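Local coordinates for nucleoplasmin-like protein (Drosophila melanogaster, PDB 1NLQ) that binds core histones and, as a chaperone of the nucleoplasmin family, functions in the ATP-facilitated assembly of approximately regularly spaced nucleosomal arrays, at residues I37-A41 with L67-R73; A43-N49 with K92-V97. One frame throughout, in Å; residues are numbered along the deposited sequence.

Interaction 1: residues I37-A41 with L67-R73; sequences ILLGA and LKAGETR
Leu39 meets Arg73 through both backbone and side chain. Its N-H donates to Arg73 O over 2.9 Å in a nearly straight bond (170° at the hydrogen), and its carbonyl receives the arginine's tip in return, Arg73 NH1 to Leu39 O being 2.9 Å. That N-H leaves in the guanidinium plane yet reaches the oxygen from above the carbonyl plane, 69° out of it. The same NH1 makes a second, weak bond to Gly40 O. Arg73 can double back in this way because its chain is bent at chi2 and chi3, which brings the guanidinium round to the carbonyls where strand 31-39 ends. A water that accepts from Arg73 NH2 also lies within hydrogen-bonding distance of Ala41 O, linking the arginine to one more residue.

Apolar contacts complete the first shell. Leu39 CD2 lies over a face of the guanidinium and presses on the backbone at Ala69 N (3.3 Å), while Leu39 CB meets Leu67 CD1 at 3.8 Å. The Leu67 branch also reaches Ile37 CG2, the two side chains crossing at about a right angle. Leu38 CD1 also touches Arg73 O at 3.6 Å.

Further out, Lys68 O accepts the N-H groups of both Glu71 and Thr72, shaping the turn that delivers Arg73. The guanidinium's strongest partner lies in another chain: Arg73 NE forms a salt bridge with Glu71 of a second subunit. A classic beta bulge, with Glu71 and Thr72 both facing Lys68, lies at this subunit interface within the pentameric ring of the jelly-roll core.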
loop_
_atom_site.group_PDB
_atom_site.type_symbol
_atom_site.label_atom_id
_atom_site.label_comp_id
_atom_site.label_asym_id
_atom_site.label_seq_id
_atom_site.Cartn_x
_atom_site.Cartn_y
_atom_site.Cartn_z
ATOM N N ILE A 37 -9.974 1.680 3.472
ATOM C CA ILE A 37 -11.087 1.359 4.359
ATOM C C ILE A 37 -10.421 1.436 5.719
ATOM O O ILE A 37 -9.522 0.658 6.035
ATOM C CB ILE A 37 -11.673 -0.039 4.079
ATOM C CG1 ILE A 37 -12.238 -0.066 2.654
ATOM C CG2 ILE A 37 -12.801 -0.332 5.064
ATOM C CD1 ILE A 37 -12.903 -1.373 2.246
ATOM N N LEU A 38 -10.877 2.399 6.508
ATOM C CA LEU A 38 -10.293 2.711 7.798
ATOM C C LEU A 38 -11.225 2.530 8.986
ATOM O O LEU A 38 -12.392 2.913 8.926
ATOM C CB LEU A 38 -9.811 4.162 7.720
ATOM C CG LEU A 38 -9.189 4.905 8.898
ATOM C CD1 LEU A 38 -7.846 4.295 9.283
ATOM C CD2 LEU A 38 -9.013 6.359 8.481
ATOM N N LEU A 39 -10.692 1.951 10.061
ATOM C CA LEU A 39 -11.460 1.713 11.277
ATOM C C LEU A 39 -11.396 2.941 12.191
ATOM O O LEU A 39 -10.322 3.451 12.484
ATOM C CB LEU A 39 -10.902 0.492 12.008
ATOM C CG LEU A 39 -11.654 0.057 13.275
ATOM C CD1 LEU A 39 -13.041 -0.446 12.906
ATOM C CD2 LEU A 39 -10.866 -1.039 13.981
ATOM N N GLY A 40 -12.557 3.405 12.641
ATOM C CA GLY A 40 -12.597 4.572 13.512
ATOM C C GLY A 40 -11.920 4.375 14.856
ATOM O O GLY A 40 -11.872 3.264 15.385
ATOM N N ALA A 41 -11.411 5.468 15.416
ATOM C CA ALA A 41 -10.723 5.437 16.703
ATOM C C ALA A 41 -11.585 4.898 17.848
ATOM O O ALA A 41 -11.066 4.316 18.794
ATOM C CB ALA A 41 -10.217 6.844 17.047
ATOM N N LEU A 67 -11.064 -5.593 9.698
ATOM C CA LEU A 67 -10.311 -4.697 10.567
ATOM C C LEU A 67 -10.539 -5.044 12.036
ATOM O O LEU A 67 -11.544 -5.655 12.395
ATOM C CB LEU A 67 -10.752 -3.251 10.328
ATOM C CG LEU A 67 -10.769 -2.749 8.879
ATOM C CD1 LEU A 67 -11.501 -1.425 8.808
ATOM C CD2 LEU A 67 -9.351 -2.618 8.352
ATOM N N LYS A 68 -9.592 -4.657 12.882
ATOM C CA LYS A 68 -9.712 -4.905 14.314
ATOM C C LYS A 68 -8.739 -4.023 15.081
ATOM O O LYS A 68 -7.534 -4.073 14.854
ATOM C CB LYS A 68 -9.446 -6.382 14.632
ATOM C CG LYS A 68 -9.662 -6.721 16.116
ATOM C CD LYS A 68 -9.680 -8.222 16.403
ATOM C CE LYS A 68 -8.343 -8.882 16.139
ATOM N NZ LYS A 68 -8.296 -10.258 16.735
ATOM N N ALA A 69 -9.278 -3.200 15.976
ATOM C CA ALA A 69 -8.457 -2.312 16.792
ATOM C C ALA A 69 -7.415 -3.150 17.527
ATOM O O ALA A 69 -7.753 -4.125 18.197
ATOM C CB ALA A 69 -9.337 -1.565 17.792
ATOM N N GLY A 70 -6.150 -2.769 17.398
ATOM C CA GLY A 70 -5.083 -3.516 18.043
ATOM C C GLY A 70 -4.320 -4.395 17.068
ATOM O O GLY A 70 -3.190 -4.810 17.346
ATOM N N GLU A 71 -4.922 -4.679 15.915
ATOM C CA GLU A 71 -4.277 -5.515 14.910
ATOM C C GLU A 71 -4.227 -4.879 13.517
ATOM O O GLU A 71 -3.157 -4.724 12.921
ATOM C CB GLU A 71 -4.979 -6.875 14.779
ATOM C CG GLU A 71 -4.385 -7.721 13.644
ATOM C CD GLU A 71 -5.352 -8.745 13.063
ATOM O OE1 GLU A 71 -5.422 -9.873 13.590
ATOM O OE2 GLU A 71 -6.047 -8.413 12.073
ATOM N N THR A 72 -5.391 -4.516 12.993
ATOM C CA THR A 72 -5.462 -3.946 11.652
ATOM C C THR A 72 -6.341 -2.698 11.658
ATOM O O THR A 72 -7.568 -2.779 11.747
ATOM C CB THR A 72 -6.038 -4.988 10.665
ATOM O OG1 THR A 72 -5.343 -6.232 10.832
ATOM C CG2 THR A 72 -5.868 -4.524 9.221
ATOM N N ARG A 73 -5.701 -1.540 11.546
ATOM C CA ARG A 73 -6.399 -0.262 11.569
ATOM C C ARG A 73 -6.979 0.108 10.209
ATOM O O ARG A 73 -7.966 0.837 10.123
ATOM C CB ARG A 73 -5.425 0.829 12.045
ATOM C CG ARG A 73 -5.971 2.258 12.085
ATOM C CD ARG A 73 -7.215 2.386 12.951
ATOM N NE ARG A 73 -7.041 1.825 14.288
ATOM C CZ ARG A 73 -8.006 1.780 15.202
ATOM N NH1 ARG A 73 -9.211 2.266 14.921
ATOM N NH2 ARG A 73 -7.768 1.231 16.384
HETATM O O HOH W 1 -10.263 1.582 17.944
#

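Interaction 2: residues A43-N49 with K92-V97; sequences AKENEFN and KGSGPV
Glu47 reaches the 92-97 loop with an extended side chain. With CG anti to the backbone N (chi1 166°), the chain runs from CB to Glu47 CG, which passes Gly93 CA at 4.2 Å, and on to Glu47 CD, which nears Ser94 N. At the tip, OE2 gathers three donors. Ser94 N-H comes from above the carboxylate plane, 2.9 Å from Glu47 OE2. Lys44 NZ forms a salt bridge on the syn side, well out of the carboxylate plane, while OE2 offers its anti lone pair to Asn49 ND2.

Asn49 divides its amide between the two segments. ND2 also donates to Glu47 O, which helps fix the rotation of the group, while Asn49 OD1 takes Gly95 N-H in the carbonyl plane at 2.7 Å. Near the start of strand 48-55, Asn49 CA sends a CA-H...O contact to Lys92 O (3.1 Å). Gly93 CA packs against Phe48 O, a close fit made possible by the absence of a side chain.

Lys44 and Glu47 are the ends of a type II turn, and their salt bridge spans it. Three donors, one a lysine ammonium, would probably stabilise the carboxylate as an anion, a charged hub holding a loop without regular secondary structure.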
loop_
_atom_site.group_PDB
_atom_site.type_symbol
_atom_site.label_atom_id
_atom_site.label_comp_id
_atom_site.label_asym_id
_atom_site.label_seq_id
_atom_site.Cartn_x
_atom_site.Cartn_y
_atom_site.Cartn_z
ATOM N N ALA A 43 -13.703 2.456 17.662
ATOM C CA ALA A 43 -13.989 1.031 17.524
ATOM C C ALA A 43 -13.458 0.252 18.723
ATOM O O ALA A 43 -12.303 0.406 19.113
ATOM C CB ALA A 43 -13.385 0.487 16.235
ATOM N N LYS A 44 -14.314 -0.587 19.295
ATOM C CA LYS A 44 -13.963 -1.389 20.452
ATOM C C LYS A 44 -12.728 -2.216 20.157
ATOM O O LYS A 44 -12.624 -2.843 19.101
ATOM C CB LYS A 44 -15.107 -2.331 20.833
ATOM C CG LYS A 44 -16.504 -1.750 20.663
ATOM C CD LYS A 44 -16.963 -1.811 19.205
ATOM C CE LYS A 44 -16.897 -0.468 18.508
ATOM N NZ LYS A 44 -17.218 -0.616 17.082
ATOM N N GLU A 45 -11.797 -2.225 21.101
ATOM C CA GLU A 45 -10.564 -2.974 20.928
ATOM C C GLU A 45 -10.858 -4.471 20.784
ATOM O O GLU A 45 -11.703 -5.024 21.492
ATOM C CB GLU A 45 -9.624 -2.727 22.114
ATOM C CG GLU A 45 -8.188 -3.143 21.849
ATOM C CD GLU A 45 -7.377 -2.092 21.095
ATOM O OE1 GLU A 45 -7.966 -1.091 20.638
ATOM O OE2 GLU A 45 -6.142 -2.264 20.954
ATOM N N ASN A 46 -10.165 -5.115 19.846
ATOM C CA ASN A 46 -10.308 -6.549 19.582
ATOM C C ASN A 46 -11.598 -7.018 18.924
ATOM O O ASN A 46 -11.826 -8.224 18.819
ATOM C CB ASN A 46 -10.089 -7.349 20.870
ATOM C CG ASN A 46 -8.742 -7.072 21.488
ATOM O OD1 ASN A 46 -7.728 -7.009 20.779
ATOM N ND2 ASN A 46 -8.713 -6.909 22.812
ATOM N N GLU A 47 -12.438 -6.085 18.487
ATOM C CA GLU A 47 -13.678 -6.446 17.827
ATOM C C GLU A 47 -13.503 -6.424 16.317
ATOM O O GLU A 47 -13.146 -5.401 15.731
ATOM C CB GLU A 47 -14.791 -5.485 18.210
ATOM C CG GLU A 47 -16.002 -5.593 17.324
ATOM C CD GLU A 47 -16.998 -4.509 17.616
ATOM O OE1 GLU A 47 -17.629 -4.591 18.689
ATOM O OE2 GLU A 47 -17.138 -3.581 16.780
ATOM N N PHE A 48 -13.761 -7.560 15.686
ATOM C CA PHE A 48 -13.639 -7.636 14.245
ATOM C C PHE A 48 -14.716 -6.819 13.565
ATOM O O PHE A 48 -15.890 -6.881 13.931
ATOM C CB PHE A 48 -13.731 -9.085 13.769
ATOM C CG PHE A 48 -12.431 -9.819 13.817
ATOM C CD1 PHE A 48 -12.252 -10.895 14.680
ATOM C CD2 PHE A 48 -11.372 -9.431 12.999
ATOM C CE1 PHE A 48 -11.039 -11.574 14.728
ATOM C CE2 PHE A 48 -10.147 -10.108 13.042
ATOM C CZ PHE A 48 -9.980 -11.178 13.904
ATOM N N ASN A 49 -14.296 -6.041 12.577
ATOM C CA ASN A 49 -15.201 -5.221 11.789
ATOM C C ASN A 49 -14.977 -5.671 10.362
ATOM O O ASN A 49 -13.868 -5.578 9.846
ATOM C CB ASN A 49 -14.869 -3.739 11.957
ATOM C CG ASN A 49 -15.582 -3.120 13.143
ATOM O OD1 ASN A 49 -16.594 -2.437 12.982
ATOM N ND2 ASN A 49 -15.068 -3.371 14.338
ATOM N N LYS A 92 -20.167 -7.307 10.245
ATOM C CA LYS A 92 -19.641 -7.706 11.553
ATOM C C LYS A 92 -18.980 -6.487 12.192
ATOM O O LYS A 92 -18.243 -5.753 11.524
ATOM C CB LYS A 92 -18.615 -8.833 11.410
ATOM C CG LYS A 92 -18.307 -9.582 12.697
ATOM C CD LYS A 92 -17.423 -10.800 12.416
ATOM C CE LYS A 92 -17.502 -11.827 13.551
ATOM N NZ LYS A 92 -16.916 -13.142 13.147
ATOM N N GLY A 93 -19.245 -6.274 13.477
ATOM C CA GLY A 93 -18.678 -5.129 14.168
ATOM C C GLY A 93 -19.643 -3.954 14.192
ATOM O O GLY A 93 -20.659 -3.959 13.496
ATOM N N SER A 94 -19.328 -2.934 14.981
ATOM C CA SER A 94 -20.207 -1.777 15.065
ATOM C C SER A 94 -19.586 -0.520 14.485
ATOM O O SER A 94 -20.224 0.530 14.422
ATOM C CB SER A 94 -20.632 -1.538 16.515
ATOM O OG SER A 94 -21.404 -2.638 16.972
ATOM N N GLY A 95 -18.343 -0.641 14.037
ATOM C CA GLY A 95 -17.659 0.493 13.453
ATOM C C GLY A 95 -17.344 1.594 14.454
ATOM O O GLY A 95 -17.196 1.331 15.641
ATOM N N PRO A 96 -17.247 2.850 13.997
ATOM C CA PRO A 96 -17.428 3.217 12.592
ATOM C C PRO A 96 -16.292 2.783 11.671
ATOM O O PRO A 96 -15.165 2.552 12.108
ATOM C CB PRO A 96 -17.581 4.737 12.648
ATOM C CG PRO A 96 -16.756 5.116 13.831
ATOM C CD PRO A 96 -17.035 4.043 14.841
ATOM N N VAL A 97 -16.628 2.647 10.393
ATOM C CA VAL A 97 -15.662 2.286 9.370
ATOM C C VAL A 97 -15.830 3.297 8.237
ATOM O O VAL A 97 -16.952 3.600 7.822
ATOM C CB VAL A 97 -15.904 0.859 8.831
ATOM C CG1 VAL A 97 -14.946 0.566 7.680
ATOM C CG2 VAL A 97 -15.700 -0.146 9.948
#

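In the fold
From the N terminus, strand 31-39 brings in the first segment of interaction 1, and the chain turns directly into residues 43-49 of interaction 2 before entering strand 48-55. Strand 60-68 then returns to 67-73, closing the loop of interaction 1; the loop of interaction 2 closes later, at 92-97, between strands 86-92 and 97-104. The segments alternate, so the two loops cross. Probable backbone hydrogen bonds, Leu67 O with Asn49 N and Gly40 N with Pro96 O, stitch the contacts together. Both sheets are thereby joined at one end of the domain, where Glu45 and Lys68 are inferred to mediate association between pentamers.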